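PDB 5JGF: vacuolar aminopeptidase 1, which removes single amino acids, preferably neutral or hydrophobic ones, from the N termini of peptides as a zinc-dependent vacuolar enzyme assembled into dodecamers. Local coordinates for residues 13-16 against 17-21; 246-250 against 251-255. All coordinates share one frame; numbering follows the deposited sequence.

Contact 1: 13-16 against 17-21; sequences QEFI and DFIYK
Asp17 folds its carboxylate back over the preceding turn of the helix, where its own backbone N donates to Gln13 O at 3.0 Å. CG stands beside the backbone N (chi1 -65°), which brings it to 3.3 Å from that same Gln13 O. Two waters lie between Asp17 and Glu14: one is within bonding reach of Asp17 OD2, at 2.9 Å, and of Glu14 OE1, the other of Asp17 OD2 and Glu14 OE2. They bridge two carboxylates whose like charges would probably repel, while Asp17 OD1 forms a salt bridge with Lys245. On another side of the helix, with Phe15 CG turned away from its backbone N (chi1 177°), the ring reaches forward to Ile19. Ile19 CG1 sits over one ring face, offset toward the rim and 3.9 Å from the Phe15 centroid, a CH-pi contact, and Ile19 CD1 comes to 3.8 Å from Phe15 CZ. Phe15 CD1 also meets the edge of the Phe18 ring at CD2, 3.9 Å away. Ile16 O accepts from Tyr20 N at 3.0 Å. Within helix 7-21 these residues look several ways, Phe15, Phe18 and Ile19 packing on helix 261-278, and Ile16 on Leu256 of strand 255-258.

Contact 2: 246-250 against 251-255; sequences GTIGG and IGKHF
Ile248 lays its CG2 methyl against the start of the Lys253 side chain, 3.7 Å from CB, the two side chains crossing at about a right angle. With Ile248 CG1 beside the backbone N (chi1 -69°), CG2 lies anti to that N and also comes to 3.5 Å from Phe255 O. That carbonyl takes the N-H of Gly249 at 2.7 Å, and in return Phe255 N donates a hydrogen bond to Gly249 O at 2.9 Å. The Phe255 ring turns its edge to the chain, with CD2 4.0 Å from Gly250 CA. Gly250, at a positive phi of 98°, brings its bare CA to this ring edge. Gly250 O then closes a type I turn by accepting from Lys253 N at 2.9 Å. Gly250 and Ile251 hydrogen-bond through their backbones to a neighbouring subunit, whose Ile188 packs on Ile251 and whose Gly189 meets His254 and Phe255. Gly249 and Phe255 form an antiparallel hydrogen-bonded pair, and His254 and Phe255 together face Gly249: this is a beta hairpin whose returning arm carries a classic beta bulge beside its type I turn.

In the fold
From the N terminus, the chain first forms helix 7-21, where contact 1 joins successive turns and closes no loop. Only after the six-stranded antiparallel sheet has been completed by strand 233-242 does contact 2 follow, closing the short hairpin between strands 247-249 and 255-258. The two are in series, neither nested nor crossed, with centres about 15 Å apart. They nevertheless touch: Ile16 CG2 packs on Gly246 O at 3.5 Å, and Gln13 NE2 lies 3.4 Å from Ile248 CG1. The helix thus rests against the small three-stranded sheet that strand 442-445 completes, and beyond the hairpin the chain enters helix 261-278, which carries the zinc ligand Asp262.

Contact 1: 13-16 against 17-21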
ATOM      1  N   GLN D  13       3.533  28.801  47.479  1.00 16.96           N
ATOM      2  CA  GLN D  13       4.871  28.375  47.881  1.00 18.12           C
ATOM      3  C   GLN D  13       4.806  27.147  48.782  1.00 18.21           C
ATOM      4  O   GLN D  13       5.641  26.247  48.675  1.00 15.86           O
ATOM      5  CB  GLN D  13       5.606  29.501  48.614  1.00 21.03           C
ATOM      6  CG  GLN D  13       6.146  30.599  47.708  1.00 27.00           C
ATOM      7  CD  GLN D  13       7.063  30.061  46.619  1.00 30.25           C
ATOM      8  OE1 GLN D  13       7.949  29.243  46.879  1.00 31.62           O
ATOM      9  NE2 GLN D  13       6.857  30.528  45.395  1.00 30.64           N
ATOM     10  N   GLU D  14       3.820  27.112  49.676  1.00 17.41           N
ATOM     11  CA  GLU D  14       3.666  25.967  50.568  1.00 17.55           C
ATOM     12  C   GLU D  14       3.408  24.726  49.726  1.00 16.23           C
ATOM     13  O   GLU D  14       3.925  23.649  50.023  1.00 14.01           O
ATOM     14  CB  GLU D  14       2.497  26.175  51.534  1.00 19.82           C
ATOM     15  CG  GLU D  14       2.769  27.153  52.669  1.00 28.99           C
ATOM     16  CD  GLU D  14       3.953  26.743  53.528  1.00 34.17           C
ATOM     17  OE1 GLU D  14       4.087  25.539  53.836  1.00 35.59           O
ATOM     18  OE2 GLU D  14       4.747  27.631  53.907  1.00 38.73           O
ATOM     19  N   PHE D  15       2.602  24.880  48.678  1.00 14.46           N
ATOM     20  CA  PHE D  15       2.293  23.757  47.799  1.00 12.73           C
ATOM     21  C   PHE D  15       3.561  23.269  47.101  1.00 13.43           C
ATOM     22  O   PHE D  15       3.818  22.066  47.031  1.00 13.40           O
ATOM     23  CB  PHE D  15       1.254  24.160  46.745  1.00 13.31           C
ATOM     24  CG  PHE D  15       0.950  23.068  45.750  1.00 14.32           C
ATOM     25  CD1 PHE D  15       0.332  21.889  46.158  1.00 14.10           C
ATOM     26  CD2 PHE D  15       1.311  23.206  44.412  1.00 16.61           C
ATOM     27  CE1 PHE D  15       0.081  20.855  45.246  1.00 13.47           C
ATOM     28  CE2 PHE D  15       1.065  22.182  43.492  1.00 15.02           C
ATOM     29  CZ  PHE D  15       0.449  21.005  43.912  1.00 15.67           C
ATOM     30  N   ILE D  16       4.351  24.201  46.578  1.00 14.21           N
ATOM     31  CA  ILE D  16       5.595  23.841  45.897  1.00 13.80           C
ATOM     32  C   ILE D  16       6.507  23.057  46.842  1.00 15.79           C
ATOM     33  O   ILE D  16       7.085  22.034  46.460  1.00 12.74           O
ATOM     34  CB  ILE D  16       6.322  25.102  45.369  1.00 14.87           C
ATOM     35  CG1 ILE D  16       5.573  25.649  44.147  1.00 14.77           C
ATOM     36  CG2 ILE D  16       7.779  24.778  45.032  1.00 14.26           C
ATOM     37  CD1 ILE D  16       6.109  26.970  43.627  1.00 14.56           C
ATOM     38  N   ASP D  17       6.630  23.530  48.080  1.00 16.26           N
ATOM     39  CA  ASP D  17       7.464  22.845  49.063  1.00 16.71           C
ATOM     40  C   ASP D  17       6.911  21.452  49.366  1.00 13.74           C
ATOM     41  O   ASP D  17       7.668  20.493  49.498  1.00 13.51           O
ATOM     42  CB  ASP D  17       7.558  23.660  50.357  1.00 19.46           C
ATOM     43  CG  ASP D  17       8.276  24.981  50.162  1.00 25.98           C
ATOM     44  OD1 ASP D  17       9.063  25.092  49.196  1.00 28.08           O
ATOM     45  OD2 ASP D  17       8.067  25.903  50.983  1.00 28.85           O
ATOM     46  N   PHE D  18       5.589  21.353  49.468  1.00 13.80           N
ATOM     47  CA  PHE D  18       4.914  20.085  49.737  1.00 12.98           C
ATOM     48  C   PHE D  18       5.251  19.066  48.649  1.00 13.34           C
ATOM     49  O   PHE D  18       5.629  17.930  48.939  1.00 11.66           O
ATOM     50  CB  PHE D  18       3.397  20.327  49.806  1.00 13.59           C
ATOM     51  CG  PHE D  18       2.555  19.113  49.507  1.00 13.28           C
ATOM     52  CD1 PHE D  18       2.512  18.035  50.384  1.00 13.44           C
ATOM     53  CD2 PHE D  18       1.770  19.071  48.357  1.00 13.23           C
ATOM     54  CE1 PHE D  18       1.694  16.928  50.122  1.00 14.62           C
ATOM     55  CE2 PHE D  18       0.951  17.976  48.084  1.00 13.19           C
ATOM     56  CZ  PHE D  18       0.911  16.901  48.968  1.00 14.48           C
ATOM     57  N   ILE D  19       5.125  19.481  47.393  1.00 12.84           N
ATOM     58  CA  ILE D  19       5.416  18.595  46.272  1.00 12.18           C
ATOM     59  C   ILE D  19       6.879  18.158  46.278  1.00 13.42           C
ATOM     60  O   ILE D  19       7.187  16.985  46.073  1.00 11.62           O
ATOM     61  CB  ILE D  19       5.097  19.295  44.926  1.00 12.73           C
ATOM     62  CG1 ILE D  19       3.580  19.452  44.770  1.00 12.46           C
ATOM     63  CG2 ILE D  19       5.710  18.513  43.763  1.00 12.85           C
ATOM     64  CD1 ILE D  19       2.823  18.136  44.616  1.00 13.13           C
ATOM     65  N   TYR D  20       7.770  19.113  46.523  1.00 12.37           N
ATOM     66  CA  TYR D  20       9.208  18.867  46.541  1.00 13.58           C
ATOM     67  C   TYR D  20       9.674  17.983  47.701  1.00 14.88           C
ATOM     68  O   TYR D  20      10.530  17.116  47.527  1.00 14.28           O
ATOM     69  CB  TYR D  20       9.948  20.209  46.591  1.00 15.43           C
ATOM     70  CG  TYR D  20      11.456  20.112  46.507  1.00 17.04           C
ATOM     71  CD1 TYR D  20      12.082  19.608  45.363  1.00 15.92           C
ATOM     72  CD2 TYR D  20      12.260  20.557  47.556  1.00 17.91           C
ATOM     73  CE1 TYR D  20      13.469  19.555  45.265  1.00 16.04           C
ATOM     74  CE2 TYR D  20      13.651  20.506  47.469  1.00 17.52           C
ATOM     75  CZ  TYR D  20      14.248  20.007  46.323  1.00 17.46           C
ATOM     76  OH  TYR D  20      15.620  19.970  46.229  1.00 14.94           O
ATOM     77  N   LYS D  21       9.106  18.194  48.882  1.00 14.98           N
ATOM     78  CA  LYS D  21       9.511  17.421  50.052  1.00 16.68           C
ATOM     79  C   LYS D  21       8.817  16.077  50.230  1.00 15.25           C
ATOM     80  O   LYS D  21       9.222  15.285  51.076  1.00 14.29           O
ATOM     81  CB  LYS D  21       9.320  18.264  51.317  1.00 19.08           C
ATOM     82  CG  LYS D  21      10.242  19.471  51.385  1.00 24.74           C
ATOM     83  CD  LYS D  21       9.918  20.356  52.580  1.00 32.25           C
ATOM     84  CE  LYS D  21      10.878  21.535  52.672  1.00 36.78           C
ATOM     85  NZ  LYS D  21      10.517  22.452  53.792  1.00 40.90           N
TER
HETATM   86  O   HOH W   1       7.213  25.156  53.679  1.00 48.85           O
HETATM   87  O   HOH W   2       6.859  28.156  52.080  1.00 49.25           O

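Contact 2: 246-250 against 251-255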
ATOM      1  N   GLY D 246       9.505  22.863  42.151  1.00 12.69           N
ATOM      2  CA  GLY D 246       8.531  23.677  41.444  1.00 12.09           C
ATOM      3  C   GLY D 246       8.928  25.142  41.461  1.00 13.89           C
ATOM      4  O   GLY D 246       9.741  25.563  42.289  1.00 13.77           O
ATOM      5  N   THR D 247       8.349  25.925  40.556  1.00 13.59           N
ATOM      6  CA  THR D 247       8.674  27.338  40.462  1.00 15.49           C
ATOM      7  C   THR D 247       7.494  28.179  39.986  1.00 16.15           C
ATOM      8  O   THR D 247       6.636  27.705  39.238  1.00 14.23           O
ATOM      9  CB  THR D 247       9.822  27.569  39.454  1.00 17.65           C
ATOM     10  OG1 THR D 247      10.908  26.680  39.744  1.00 20.53           O
ATOM     11  CG2 THR D 247      10.316  29.009  39.526  1.00 20.25           C
ATOM     12  N   ILE D 248       7.449  29.430  40.432  1.00 15.58           N
ATOM     13  CA  ILE D 248       6.413  30.344  39.980  1.00 15.30           C
ATOM     14  C   ILE D 248       6.984  30.874  38.669  1.00 16.23           C
ATOM     15  O   ILE D 248       8.139  31.293  38.626  1.00 16.73           O
ATOM     16  CB  ILE D 248       6.210  31.509  40.977  1.00 16.65           C
ATOM     17  CG1 ILE D 248       5.596  30.974  42.270  1.00 15.91           C
ATOM     18  CG2 ILE D 248       5.320  32.584  40.362  1.00 16.73           C
ATOM     19  CD1 ILE D 248       4.279  30.227  42.068  1.00 17.80           C
ATOM     20  N   GLY D 249       6.191  30.845  37.603  1.00 15.29           N
ATOM     21  CA  GLY D 249       6.692  31.297  36.319  1.00 16.12           C
ATOM     22  C   GLY D 249       5.786  32.208  35.522  1.00 15.53           C
ATOM     23  O   GLY D 249       4.685  32.561  35.954  1.00 13.83           O
ATOM     24  N   GLY D 250       6.256  32.570  34.331  1.00 15.92           N
ATOM     25  CA  GLY D 250       5.513  33.469  33.475  1.00 15.22           C
ATOM     26  C   GLY D 250       6.110  34.843  33.696  1.00 15.63           C
ATOM     27  O   GLY D 250       6.564  35.147  34.799  1.00 14.61           O
ATOM     28  N   ILE D 251       6.123  35.674  32.662  1.00 15.30           N
ATOM     29  CA  ILE D 251       6.697  37.008  32.788  1.00 17.13           C
ATOM     30  C   ILE D 251       5.999  37.833  33.871  1.00 18.45           C
ATOM     31  O   ILE D 251       6.602  38.732  34.464  1.00 18.16           O
ATOM     32  CB  ILE D 251       6.654  37.759  31.432  1.00 17.63           C
ATOM     33  CG1 ILE D 251       7.640  38.927  31.460  1.00 19.54           C
ATOM     34  CG2 ILE D 251       5.242  38.245  31.138  1.00 18.86           C
ATOM     35  CD1 ILE D 251       7.923  39.521  30.091  1.00 22.08           C
ATOM     36  N   GLY D 252       4.733  37.511  34.133  1.00 17.31           N
ATOM     37  CA  GLY D 252       3.973  38.215  35.152  1.00 18.14           C
ATOM     38  C   GLY D 252       3.675  37.330  36.351  1.00 18.76           C
ATOM     39  O   GLY D 252       2.804  37.642  37.165  1.00 18.13           O
ATOM     40  N   LYS D 253       4.409  36.223  36.454  1.00 16.46           N
ATOM     41  CA  LYS D 253       4.258  35.260  37.542  1.00 17.94           C
ATOM     42  C   LYS D 253       2.836  34.721  37.683  1.00 17.69           C
ATOM     43  O   LYS D 253       2.343  34.509  38.792  1.00 17.61           O
ATOM     44  CB  LYS D 253       4.734  35.881  38.862  1.00 18.59           C
ATOM     45  CG  LYS D 253       6.209  36.257  38.838  1.00 23.36           C
ATOM     46  CD  LYS D 253       6.732  36.662  40.204  1.00 28.09           C
ATOM     47  CE  LYS D 253       8.234  36.901  40.148  1.00 32.10           C
ATOM     48  NZ  LYS D 253       8.817  37.250  41.476  1.00 36.49           N
ATOM     49  N   HIS D 254       2.199  34.476  36.541  1.00 16.28           N
ATOM     50  CA  HIS D 254       0.831  33.964  36.481  1.00 16.35           C
ATOM     51  C   HIS D 254       0.759  32.446  36.608  1.00 15.94           C
ATOM     52  O   HIS D 254      -0.324  31.893  36.809  1.00 14.27           O
ATOM     53  CB  HIS D 254       0.188  34.334  35.143  1.00 18.68           C
ATOM     54  CG  HIS D 254       0.031  35.805  34.928  1.00 23.28           C
ATOM     55  ND1 HIS D 254       0.375  36.421  33.744  1.00 24.39           N
ATOM     56  CD2 HIS D 254      -0.454  36.778  35.734  1.00 23.58           C
ATOM     57  CE1 HIS D 254       0.107  37.712  33.829  1.00 26.50           C
ATOM     58  NE2 HIS D 254      -0.398  37.955  35.027  1.00 25.33           N
ATOM     59  N   PHE D 255       1.903  31.780  36.488  1.00 14.03           N
ATOM     60  CA  PHE D 255       1.941  30.321  36.528  1.00 14.53           C
ATOM     61  C   PHE D 255       2.751  29.682  37.642  1.00 14.29           C
ATOM     62  O   PHE D 255       3.598  30.314  38.271  1.00 12.53           O
ATOM     63  CB  PHE D 255       2.493  29.788  35.201  1.00 13.80           C
ATOM     64  CG  PHE D 255       1.705  30.215  33.999  1.00 16.78           C
ATOM     65  CD1 PHE D 255       0.429  29.711  33.774  1.00 17.83           C
ATOM     66  CD2 PHE D 255       2.241  31.124  33.090  1.00 18.54           C
ATOM     67  CE1 PHE D 255      -0.304  30.108  32.658  1.00 18.87           C
ATOM     68  CE2 PHE D 255       1.513  31.526  31.969  1.00 18.31           C
ATOM     69  CZ  PHE D 255       0.241  31.016  31.755  1.00 18.04           C
TER